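Local coordinates for protein alpha-rhamnosidase (Dictyoglomus thermophilum, PDB 6I60) that probably hydrolyses terminal non-reducing alpha-L-rhamnose residues from alpha-L-rhamnosides, as a multidomain bacterial glycoside hydrolase, at residues A[201-206]-A[428-433]; A[298-303]-A[501-506]; A[345-350]-A[454-459]; A[460-465]-A[488-493]. All blocks are in the same frame, centred on the assembly; numbering follows the deposited sequence.

Contact 1: A[201-206]-A[428-433]; sequences LYELYI and EPRFTY
Arg430 meets Glu203 first along the 428-433 loop, and the two form a salt bridge with NE of Arg430 2.7 Å from OE1 of Glu203. The N-H points at the oxygen at 159° and the acceptor lies almost in the guanidinium plane, yet the donor stands above the carboxylate plane, and the two planes are 80° apart. The arginine chain bends at chi3 (67°), and it is NE, not NH1 or NH2, that meets the carboxylate. OE1 also takes a weak hydrogen bond from the OH of Tyr205 (3.4 Å), while OE2 of the same carboxylate is paired with Arg210. The loop thus lies against strand 201-206, which pairs with strand 242-250, and joins the regions assigned to the alpha-L-rhamnosidase N-terminal domain and the concanavalin-like domain. Next comes Phe431, whose ring reaches Leu201 obliquely, CD1 lying 3.6 Å from CB of the leucine. The two side chains run past one another in opposite directions, and CD1 of Leu201 reaches back to CA of Phe431 at 3.9 Å. Farther along the same flank of the ring, CE1 of Phe431 comes within 4.0 Å of N of Tyr202, and Ile248 of strand 242-250 also touches the phenylalanine.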
# COMPACT_ATOMS: atom_id res chain seq x y z
N LEU A 201 -8.88 12.92 -13.05
CA LEU A 201 -7.61 13.50 -12.62
C LEU A 201 -7.67 15.00 -12.82
O LEU A 201 -8.46 15.52 -13.61
CB LEU A 201 -6.43 12.90 -13.39
CG LEU A 201 -6.28 11.38 -13.33
CD1 LEU A 201 -5.26 10.88 -14.34
CD2 LEU A 201 -5.90 10.94 -11.92
N TYR A 202 -6.82 15.72 -12.09
CA TYR A 202 -6.82 17.17 -12.16
C TYR A 202 -5.44 17.72 -11.81
O TYR A 202 -4.60 17.02 -11.24
CB TYR A 202 -7.88 17.78 -11.22
CG TYR A 202 -7.50 17.72 -9.75
CD1 TYR A 202 -7.84 16.62 -8.98
CD2 TYR A 202 -6.82 18.77 -9.14
CE1 TYR A 202 -7.50 16.56 -7.64
CE2 TYR A 202 -6.48 18.71 -7.80
CZ TYR A 202 -6.82 17.61 -7.06
OH TYR A 202 -6.48 17.55 -5.73
N GLU A 203 -5.24 18.98 -12.17
CA GLU A 203 -4.07 19.75 -11.75
C GLU A 203 -4.53 21.16 -11.43
O GLU A 203 -5.21 21.79 -12.25
CB GLU A 203 -2.98 19.76 -12.83
CG GLU A 203 -1.90 18.71 -12.62
CD GLU A 203 -0.70 18.91 -13.54
OE1 GLU A 203 -0.86 19.55 -14.60
OE2 GLU A 203 0.39 18.42 -13.20
N LEU A 204 -4.18 21.65 -10.25
CA LEU A 204 -4.67 22.93 -9.76
C LEU A 204 -3.60 24.00 -9.86
O LEU A 204 -2.43 23.76 -9.53
CB LEU A 204 -5.14 22.81 -8.31
CG LEU A 204 -5.56 24.10 -7.61
CD1 LEU A 204 -6.86 24.63 -8.19
CD2 LEU A 204 -5.68 23.87 -6.12
N TYR A 205 -4.00 25.19 -10.30
CA TYR A 205 -3.12 26.34 -10.41
C TYR A 205 -3.80 27.56 -9.82
O TYR A 205 -5.01 27.74 -9.97
CB TYR A 205 -2.73 26.62 -11.87
CG TYR A 205 -1.86 25.56 -12.49
CD1 TYR A 205 -0.47 25.62 -12.37
CD2 TYR A 205 -2.41 24.50 -13.19
CE1 TYR A 205 0.33 24.65 -12.94
CE2 TYR A 205 -1.61 23.52 -13.75
CZ TYR A 205 -0.24 23.61 -13.63
OH TYR A 205 0.56 22.64 -14.19
N ILE A 206 -3.02 28.40 -9.13
CA ILE A 206 -3.52 29.65 -8.56
C ILE A 206 -2.50 30.74 -8.86
O ILE A 206 -1.36 30.67 -8.39
CB ILE A 206 -3.76 29.54 -7.04
CG1 ILE A 206 -5.05 28.77 -6.77
CG2 ILE A 206 -3.84 30.93 -6.42
CD1 ILE A 206 -5.55 28.88 -5.35
N GLU A 428 6.73 16.50 -19.41
CA GLU A 428 6.39 15.30 -18.66
C GLU A 428 4.89 15.05 -18.77
O GLU A 428 4.10 16.00 -18.73
CB GLU A 428 6.78 15.41 -17.18
CG GLU A 428 7.93 16.35 -16.86
CD GLU A 428 8.19 16.46 -15.37
OE1 GLU A 428 8.56 17.56 -14.90
OE2 GLU A 428 8.03 15.44 -14.66
N PRO A 429 4.47 13.80 -18.93
CA PRO A 429 3.04 13.51 -18.92
C PRO A 429 2.44 13.74 -17.54
O PRO A 429 3.10 13.56 -16.51
CB PRO A 429 2.97 12.03 -19.31
CG PRO A 429 4.31 11.72 -19.91
CD PRO A 429 5.28 12.61 -19.22
N ARG A 430 1.17 14.13 -17.52
CA ARG A 430 0.47 14.47 -16.29
C ARG A 430 -0.77 13.63 -16.02
O ARG A 430 -1.25 13.63 -14.88
CB ARG A 430 0.06 15.95 -16.30
CG ARG A 430 -0.56 16.39 -17.61
CD ARG A 430 -1.31 17.71 -17.48
NE ARG A 430 -0.43 18.84 -17.21
CZ ARG A 430 0.50 19.31 -18.05
NH1 ARG A 430 0.70 18.73 -19.23
NH2 ARG A 430 1.24 20.35 -17.70
N PHE A 431 -1.30 12.94 -17.03
CA PHE A 431 -2.55 12.19 -16.89
C PHE A 431 -2.37 10.72 -17.26
O PHE A 431 -3.30 10.09 -17.77
CB PHE A 431 -3.65 12.83 -17.73
CG PHE A 431 -4.07 14.19 -17.24
CD1 PHE A 431 -4.28 14.42 -15.89
CD2 PHE A 431 -4.26 15.23 -18.14
CE1 PHE A 431 -4.67 15.67 -15.45
CE2 PHE A 431 -4.65 16.48 -17.70
CZ PHE A 431 -4.86 16.70 -16.35
N THR A 432 -1.19 10.16 -17.00
CA THR A 432 -0.92 8.77 -17.31
C THR A 432 0.30 8.32 -16.52
O THR A 432 0.99 9.13 -15.89
CB THR A 432 -0.68 8.57 -18.82
OG1 THR A 432 -0.29 7.21 -19.07
CG2 THR A 432 0.41 9.50 -19.31
N TYR A 433 0.55 7.01 -16.55
CA TYR A 433 1.77 6.45 -15.99
C TYR A 433 2.03 5.10 -16.64
O TYR A 433 1.10 4.42 -17.09
CB TYR A 433 1.70 6.33 -14.46
CG TYR A 433 0.92 5.14 -13.93
CD1 TYR A 433 1.57 3.96 -13.61
CD2 TYR A 433 -0.45 5.22 -13.73
CE1 TYR A 433 0.87 2.87 -13.12
CE2 TYR A 433 -1.16 4.13 -13.24
CZ TYR A 433 -0.49 2.97 -12.93
OH TYR A 433 -1.19 1.88 -12.44

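Contact 2: A[298-303]-A[501-506]; sequences SLYHGE and DERMGW
This is a buried loop-to-loop contact in which Tyr300, in the turn between strands 288-298 and 302-306, lies against the loop ahead of helix 507-512. The ring rests on the backbone of Asp501: CA of Asp501 sits 3.6 Å from the ring centroid and only 4° off the ring normal, a CH-pi contact over the face. The phenol oxygen reaches past this residue, and a hydrogen bond to the next carbonyl is indicated, but the 2.3 Å between OH of Tyr300 and O of Glu502 is too short to be taken literally. Along the ring's edge runs Arg503, with NE 3.7 Å from CD2 of Tyr300 and the guanidinium plane inclined 49° to the ring. One guanidinium face lies toward the carbonyl of Leu299 without a direct bond; instead a water links O of Leu299 and NH2 of Arg503, 2.8 Å from the latter. The arginine is gripped further by the carbonyl of Tyr433, and Asp501 by Arg409. Within the loop, NE1 of Trp506 donates to OE1 of Glu502. Tyr300 on the 501-506 loop thus forms a domain interface, joining the region of the alpha-L-rhamnosidase N-terminal family to the six-hairpin glycosidase domain.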
# COMPACT_ATOMS: atom_id res chain seq x y z
N SER A 298 -4.83 8.95 -21.41
CA SER A 298 -5.32 7.67 -20.90
C SER A 298 -4.24 7.03 -20.06
O SER A 298 -3.05 7.11 -20.39
CB SER A 298 -5.73 6.74 -22.05
OG SER A 298 -6.52 5.66 -21.56
N LEU A 299 -4.65 6.39 -18.96
CA LEU A 299 -3.69 5.70 -18.10
C LEU A 299 -3.02 4.54 -18.82
O LEU A 299 -1.85 4.24 -18.54
CB LEU A 299 -4.38 5.21 -16.83
CG LEU A 299 -4.99 6.27 -15.92
CD1 LEU A 299 -5.82 5.62 -14.81
CD2 LEU A 299 -3.91 7.15 -15.33
N TYR A 300 -3.73 3.89 -19.74
CA TYR A 300 -3.15 2.74 -20.43
C TYR A 300 -2.34 3.16 -21.65
O TYR A 300 -1.32 2.54 -21.97
CB TYR A 300 -4.25 1.77 -20.87
CG TYR A 300 -4.96 1.05 -19.74
CD1 TYR A 300 -6.19 0.44 -19.95
CD2 TYR A 300 -4.40 0.97 -18.47
CE1 TYR A 300 -6.85 -0.22 -18.93
CE2 TYR A 300 -5.04 0.31 -17.44
CZ TYR A 300 -6.27 -0.28 -17.68
OH TYR A 300 -6.92 -0.94 -16.66
N HIS A 301 -2.79 4.21 -22.35
CA HIS A 301 -2.25 4.53 -23.67
C HIS A 301 -1.40 5.79 -23.71
O HIS A 301 -0.77 6.05 -24.74
CB HIS A 301 -3.41 4.67 -24.67
CG HIS A 301 -4.38 3.53 -24.63
ND1 HIS A 301 -4.04 2.25 -25.03
CD2 HIS A 301 -5.67 3.47 -24.23
CE1 HIS A 301 -5.09 1.46 -24.88
NE2 HIS A 301 -6.09 2.17 -24.39
N GLY A 302 -1.35 6.57 -22.64
CA GLY A 302 -0.47 7.72 -22.59
C GLY A 302 -1.20 9.03 -22.81
O GLY A 302 -2.43 9.12 -22.75
N GLU A 303 -0.40 10.06 -23.07
CA GLU A 303 -0.90 11.42 -23.20
C GLU A 303 -0.20 12.10 -24.36
O GLU A 303 0.99 11.86 -24.61
CB GLU A 303 -0.69 12.21 -21.90
CG GLU A 303 -0.43 13.71 -22.07
CD GLU A 303 0.34 14.31 -20.91
OE1 GLU A 303 -0.03 14.04 -19.74
OE2 GLU A 303 1.32 15.05 -21.15
N ASP A 501 -2.71 -3.18 -19.87
CA ASP A 501 -4.08 -2.66 -19.87
C ASP A 501 -4.90 -3.28 -18.74
O ASP A 501 -6.02 -3.74 -18.97
CB ASP A 501 -4.75 -2.92 -21.22
CG ASP A 501 -4.58 -4.36 -21.69
OD1 ASP A 501 -3.89 -5.15 -21.01
OD2 ASP A 501 -5.14 -4.70 -22.75
N GLU A 502 -4.35 -3.28 -17.53
CA GLU A 502 -5.05 -3.82 -16.38
C GLU A 502 -4.88 -2.90 -15.18
O GLU A 502 -5.64 -1.94 -15.01
CB GLU A 502 -4.55 -5.23 -16.05
CG GLU A 502 -5.47 -6.03 -15.14
CD GLU A 502 -5.24 -7.52 -15.23
OE1 GLU A 502 -5.99 -8.28 -14.58
OE2 GLU A 502 -4.31 -7.94 -15.94
N ARG A 503 -3.87 -3.18 -14.34
CA ARG A 503 -3.57 -2.38 -13.16
C ARG A 503 -4.77 -2.30 -12.21
O ARG A 503 -4.94 -1.31 -11.49
CB ARG A 503 -3.09 -0.98 -13.54
CG ARG A 503 -2.08 -0.96 -14.67
CD ARG A 503 -1.87 0.44 -15.21
NE ARG A 503 -1.29 0.43 -16.56
CZ ARG A 503 -0.56 1.42 -17.06
NH1 ARG A 503 -0.31 2.50 -16.34
NH2 ARG A 503 -0.07 1.32 -18.29
N MET A 504 -5.60 -3.34 -12.20
CA MET A 504 -6.78 -3.37 -11.36
C MET A 504 -6.41 -3.74 -9.93
O MET A 504 -5.32 -4.24 -9.64
CB MET A 504 -7.81 -4.35 -11.91
CG MET A 504 -8.49 -3.89 -13.19
SD MET A 504 -9.01 -2.17 -13.10
CE MET A 504 -9.62 -1.91 -14.76
N GLY A 505 -7.35 -3.48 -9.02
CA GLY A 505 -7.14 -3.81 -7.62
C GLY A 505 -7.57 -5.22 -7.27
O GLY A 505 -8.54 -5.41 -6.52
N TRP A 506 -6.87 -6.21 -7.82
CA TRP A 506 -7.21 -7.60 -7.56
C TRP A 506 -7.04 -7.92 -6.07
O TRP A 506 -6.00 -7.65 -5.48
CB TRP A 506 -6.35 -8.52 -8.41
CG TRP A 506 -6.76 -8.57 -9.85
CD1 TRP A 506 -6.31 -7.76 -10.85
CD2 TRP A 506 -7.71 -9.46 -10.44
NE1 TRP A 506 -6.92 -8.10 -12.04
CE2 TRP A 506 -7.78 -9.14 -11.82
CE3 TRP A 506 -8.50 -10.50 -9.95
CZ2 TRP A 506 -8.62 -9.82 -12.70
CZ3 TRP A 506 -9.32 -11.18 -10.83
CH2 TRP A 506 -9.38 -10.83 -12.19
O HOH W 1 0.57 3.41 -20.06

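Contact 3: A[345-350]-A[454-459]; sequences IRITKT and EGKVVH
Thr348 N donates to Val457 O at 2.9 Å, the shortest hydrogen bond between these strands; the amide meets the oxygen almost end-on to the carbonyl, though its own N-H is bent. Arg346 and His459 form the hydrogen-bonded antiparallel pair at one end: N of Arg346 lies 3.0 Å from O of His459 in a nearly straight bond, whereas the return bond from His459 N is weak. Towards the other end, N of Val457 donates to O of Lys349 at 3.0 Å. Thr348 and Lys349 therefore both stand opposite Val457, which fits a classic beta bulge, although the Lys349 pairing is loose. The strand directions make 136°, well short of straight antiparallel.

Side chains meet on both faces. On the one carrying Ile347, CG1 of Ile347 meets CG2 of Val458 at 3.9 Å, while its CG2 branch touches CD of Lys456. That lysine lies alongside Thr350, pointing the same way, CE to CG2 3.7 Å; its NZ goes on to a salt bridge with Glu428. Near the corner, CG2 of Ile345 packs on CG1 of Val458 at 3.6 Å. Thr348 lies across the imidazole of His459 with its CG2 over one face, 3.9 Å from the centroid and 23° off the normal, a CH-pi contact. A chi1 of 55° sets the ring between its own N and carbonyl carbon, beneath this methyl.

Strand 345-351 is outermost in a four-stranded antiparallel sheet, followed by 453-458, 375-380 and 425-427. Trp375 touches Ile347, Lys456 and Val458, while Ile345 reaches Val215 and Met491 in neighbouring loops.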
# COMPACT_ATOMS: atom_id res chain seq x y z
N ILE A 345 -0.30 9.93 -4.23
CA ILE A 345 0.66 9.59 -5.26
C ILE A 345 1.55 10.79 -5.53
O ILE A 345 1.06 11.91 -5.72
CB ILE A 345 -0.06 9.13 -6.54
CG1 ILE A 345 -0.89 7.88 -6.27
CG2 ILE A 345 0.94 8.90 -7.66
CD1 ILE A 345 -2.16 7.80 -7.10
N ARG A 346 2.86 10.57 -5.54
CA ARG A 346 3.83 11.64 -5.72
C ARG A 346 4.93 11.20 -6.67
O ARG A 346 5.06 10.02 -7.00
CB ARG A 346 4.45 12.07 -4.38
CG ARG A 346 3.53 12.88 -3.49
CD ARG A 346 4.34 13.60 -2.41
NE ARG A 346 3.82 13.34 -1.08
CZ ARG A 346 3.03 14.18 -0.40
NH1 ARG A 346 2.68 15.34 -0.94
NH2 ARG A 346 2.61 13.86 0.81
N ILE A 347 5.73 12.17 -7.11
CA ILE A 347 7.00 11.88 -7.77
C ILE A 347 8.01 11.64 -6.64
O ILE A 347 8.53 12.58 -6.05
CB ILE A 347 7.45 13.01 -8.69
CG1 ILE A 347 6.43 13.21 -9.82
CG2 ILE A 347 8.83 12.72 -9.27
CD1 ILE A 347 6.83 14.28 -10.81
N THR A 348 8.28 10.37 -6.34
CA THR A 348 9.09 10.03 -5.18
C THR A 348 10.58 10.11 -5.44
O THR A 348 11.36 10.26 -4.49
CB THR A 348 8.74 8.62 -4.69
OG1 THR A 348 9.22 7.65 -5.62
CG2 THR A 348 7.23 8.47 -4.54
N LYS A 349 11.02 10.02 -6.70
CA LYS A 349 12.44 10.05 -7.01
C LYS A 349 12.63 10.42 -8.47
O LYS A 349 11.73 10.27 -9.29
CB LYS A 349 13.11 8.70 -6.70
CG LYS A 349 14.12 8.75 -5.56
CD LYS A 349 14.72 7.39 -5.29
CE LYS A 349 15.18 7.27 -3.84
NZ LYS A 349 16.42 6.46 -3.71
N THR A 350 13.84 10.90 -8.78
CA THR A 350 14.26 11.20 -10.14
C THR A 350 15.51 10.39 -10.44
O THR A 350 16.55 10.59 -9.79
CB THR A 350 14.52 12.70 -10.33
OG1 THR A 350 13.52 13.46 -9.64
CG2 THR A 350 14.49 13.06 -11.81
N GLU A 454 15.00 12.10 -18.11
CA GLU A 454 14.92 12.06 -16.65
C GLU A 454 13.72 11.20 -16.26
O GLU A 454 12.57 11.59 -16.51
CB GLU A 454 14.80 13.46 -16.06
CG GLU A 454 16.10 14.02 -15.52
CD GLU A 454 15.98 15.47 -15.10
OE1 GLU A 454 15.04 15.80 -14.34
OE2 GLU A 454 16.82 16.29 -15.53
N GLY A 455 13.98 10.05 -15.65
CA GLY A 455 12.90 9.18 -15.22
C GLY A 455 12.28 9.68 -13.92
O GLY A 455 12.97 10.09 -12.99
N LYS A 456 10.95 9.64 -13.88
CA LYS A 456 10.19 10.06 -12.71
C LYS A 456 9.50 8.84 -12.10
O LYS A 456 8.63 8.24 -12.74
CB LYS A 456 9.17 11.14 -13.08
CG LYS A 456 9.80 12.44 -13.59
CD LYS A 456 10.70 13.07 -12.53
CE LYS A 456 11.21 14.43 -12.98
NZ LYS A 456 10.30 15.53 -12.54
N VAL A 457 9.91 8.47 -10.89
CA VAL A 457 9.28 7.37 -10.17
C VAL A 457 8.00 7.89 -9.53
O VAL A 457 8.03 8.83 -8.73
CB VAL A 457 10.23 6.79 -9.11
CG1 VAL A 457 9.60 5.59 -8.43
CG2 VAL A 457 11.55 6.39 -9.76
N VAL A 458 6.87 7.27 -9.88
CA VAL A 458 5.56 7.77 -9.49
C VAL A 458 4.77 6.62 -8.88
O VAL A 458 4.54 5.60 -9.54
CB VAL A 458 4.80 8.37 -10.68
CG1 VAL A 458 3.35 8.62 -10.32
CG2 VAL A 458 5.47 9.66 -11.15
N HIS A 459 4.35 6.79 -7.63
CA HIS A 459 3.51 5.82 -6.93
C HIS A 459 3.05 6.46 -5.62
O HIS A 459 3.39 7.60 -5.31
CB HIS A 459 4.24 4.50 -6.67
CG HIS A 459 5.54 4.66 -5.94
ND1 HIS A 459 6.76 4.69 -6.58
CD2 HIS A 459 5.80 4.80 -4.62
CE1 HIS A 459 7.72 4.84 -5.69
NE2 HIS A 459 7.16 4.91 -4.49

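Contact 4: A[460-465]-A[488-493]; sequences TAVESN and SNLMSI
Hydrogen bonds carry most of this contact, and they converge on Thr460 and the carbonyl of Leu490. N of Thr460 donates to O of Leu490 at 2.7 Å, nearly straight at 167°, although the donor is tilted from the carbonyl plane. The hydroxyl of the same threonine acts in both senses: OG1 accepts from N of Ser492 at 2.8 Å, again almost linear (168°), and gives a weak bond to O of Leu490 at 3.0 Å. With chi1 at -66°, OG1 stands beside the threonine's own N, and this places both donors within range of one carbonyl oxygen. The carbonyl oxygen of Leu490, a buried residue, is therefore met by two groups of a single residue, one strongly and one weakly, while the hydroxyl links that carbonyl to an amide two residues further on. These bonds tie the 488-493 loop to Thr460 without a regular strand pairing.

Apolar contact is lighter. CB of Thr460 lies 3.9 Å from CB of Leu490, so the two side chains meet near their roots. Farther out, CG2 of Val462 approaches CD1 of Leu490 at 4.3 Å, a loose touch.

The first segment turns at Ala461, the centre of an inverse gamma turn, closed by N of Val462 bonding to O of Thr460 at 2.7 Å.

The 460-465 segment links strand 453-458 to strand 466-470, and the 488-493 segment follows helix 473-488. Phe526 of helix 524-535 touches both Thr460 and Leu490, and Ile345 of strand 345-351 packs against Thr460, Met491 and Ser492.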
# COMPACT_ATOMS: atom_id res chain seq x y z
N THR A 460 2.26 5.70 -4.85
CA THR A 460 1.80 6.15 -3.54
C THR A 460 2.99 6.39 -2.62
O THR A 460 3.70 5.45 -2.26
CB THR A 460 0.85 5.11 -2.93
OG1 THR A 460 -0.35 5.05 -3.70
CG2 THR A 460 0.50 5.49 -1.50
N ALA A 461 3.21 7.65 -2.24
CA ALA A 461 4.38 8.02 -1.46
C ALA A 461 4.29 7.51 -0.03
O ALA A 461 4.04 8.28 0.90
CB ALA A 461 4.56 9.54 -1.47
N VAL A 462 4.49 6.21 0.16
CA VAL A 462 4.50 5.62 1.50
C VAL A 462 5.87 5.83 2.13
O VAL A 462 6.90 5.89 1.45
CB VAL A 462 4.13 4.13 1.44
CG1 VAL A 462 2.68 3.95 1.04
CG2 VAL A 462 5.04 3.39 0.48
N GLU A 463 5.88 5.95 3.46
CA GLU A 463 7.13 6.05 4.20
C GLU A 463 7.75 4.68 4.37
O GLU A 463 7.08 3.65 4.31
CB GLU A 463 6.89 6.69 5.57
CG GLU A 463 7.21 8.17 5.63
CD GLU A 463 6.60 8.84 6.84
OE1 GLU A 463 6.17 10.01 6.72
OE2 GLU A 463 6.54 8.20 7.91
N SER A 464 9.06 4.67 4.61
CA SER A 464 9.77 3.43 4.87
C SER A 464 9.56 3.00 6.32
O SER A 464 9.78 3.78 7.25
CB SER A 464 11.26 3.59 4.58
OG SER A 464 11.93 2.34 4.64
N ASN A 465 9.12 1.76 6.51
CA ASN A 465 8.84 1.24 7.84
C ASN A 465 9.92 0.31 8.37
O ASN A 465 10.11 0.23 9.59
CB ASN A 465 7.49 0.50 7.86
CG ASN A 465 6.45 1.20 8.71
OD1 ASN A 465 6.66 2.33 9.16
ND2 ASN A 465 5.33 0.53 8.95
N SER A 488 5.82 -0.27 -7.06
CA SER A 488 5.30 -0.20 -8.42
C SER A 488 3.81 -0.50 -8.48
O SER A 488 3.14 -0.09 -9.43
CB SER A 488 6.06 -1.18 -9.32
OG SER A 488 7.28 -0.61 -9.75
N ASN A 489 3.28 -1.22 -7.49
CA ASN A 489 1.88 -1.61 -7.47
C ASN A 489 1.10 -0.91 -6.36
O ASN A 489 0.18 -1.49 -5.77
CB ASN A 489 1.76 -3.13 -7.33
CG ASN A 489 1.97 -3.85 -8.64
OD1 ASN A 489 1.24 -3.63 -9.61
ND2 ASN A 489 2.99 -4.70 -8.69
N LEU A 490 1.45 0.34 -6.07
CA LEU A 490 0.75 1.16 -5.08
C LEU A 490 0.37 2.47 -5.76
O LEU A 490 1.14 3.43 -5.75
CB LEU A 490 1.61 1.38 -3.84
CG LEU A 490 1.82 0.19 -2.91
CD1 LEU A 490 2.66 0.58 -1.70
CD2 LEU A 490 0.48 -0.39 -2.46
N MET A 491 -0.82 2.50 -6.35
CA MET A 491 -1.34 3.69 -7.03
C MET A 491 -2.70 4.03 -6.42
O MET A 491 -3.73 3.92 -7.09
CB MET A 491 -1.45 3.45 -8.54
CG MET A 491 -0.12 3.17 -9.22
SD MET A 491 0.99 4.58 -9.11
CE MET A 491 -0.10 5.89 -9.64
N SER A 492 -2.70 4.42 -5.14
CA SER A 492 -3.90 4.67 -4.35
C SER A 492 -4.69 3.38 -4.11
O SER A 492 -5.52 3.32 -3.21
CB SER A 492 -4.78 5.74 -5.01
OG SER A 492 -5.60 5.17 -6.02
N ILE A 493 -4.43 2.36 -4.93
CA ILE A 493 -4.99 1.03 -4.72
C ILE A 493 -3.91 -0.01 -4.99
O ILE A 493 -3.04 0.18 -5.85
CB ILE A 493 -6.20 0.76 -5.64
CG1 ILE A 493 -5.85 1.03 -7.10
CG2 ILE A 493 -7.40 1.59 -5.20
CD1 ILE A 493 -6.81 0.42 -8.09

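Overall arrangement
Contacts 1, 2 and 4 are buried, whereas contact 3, a sheet-edge pairing, is partly open to solvent. Their chemistry follows their setting: a salt bridge and an aromatic ring join strand to loop in contact 1, a tyrosine lies on backbone in contact 2, regular strand bonds dominate contact 3, and a threonine binds loop backbone in contact 4. Contacts 1 and 2 meet directly, Arg430 with Glu303 among the links, and Tyr433 of contact 1 packs on Met491 of contact 4. Met491 also packs on Ile345, Val458 and His459 of contact 3. Contact 4 is centred about 5 Å from the chain's centre; its segment 460-465 follows directly after 454-459, where the chain turns a corner.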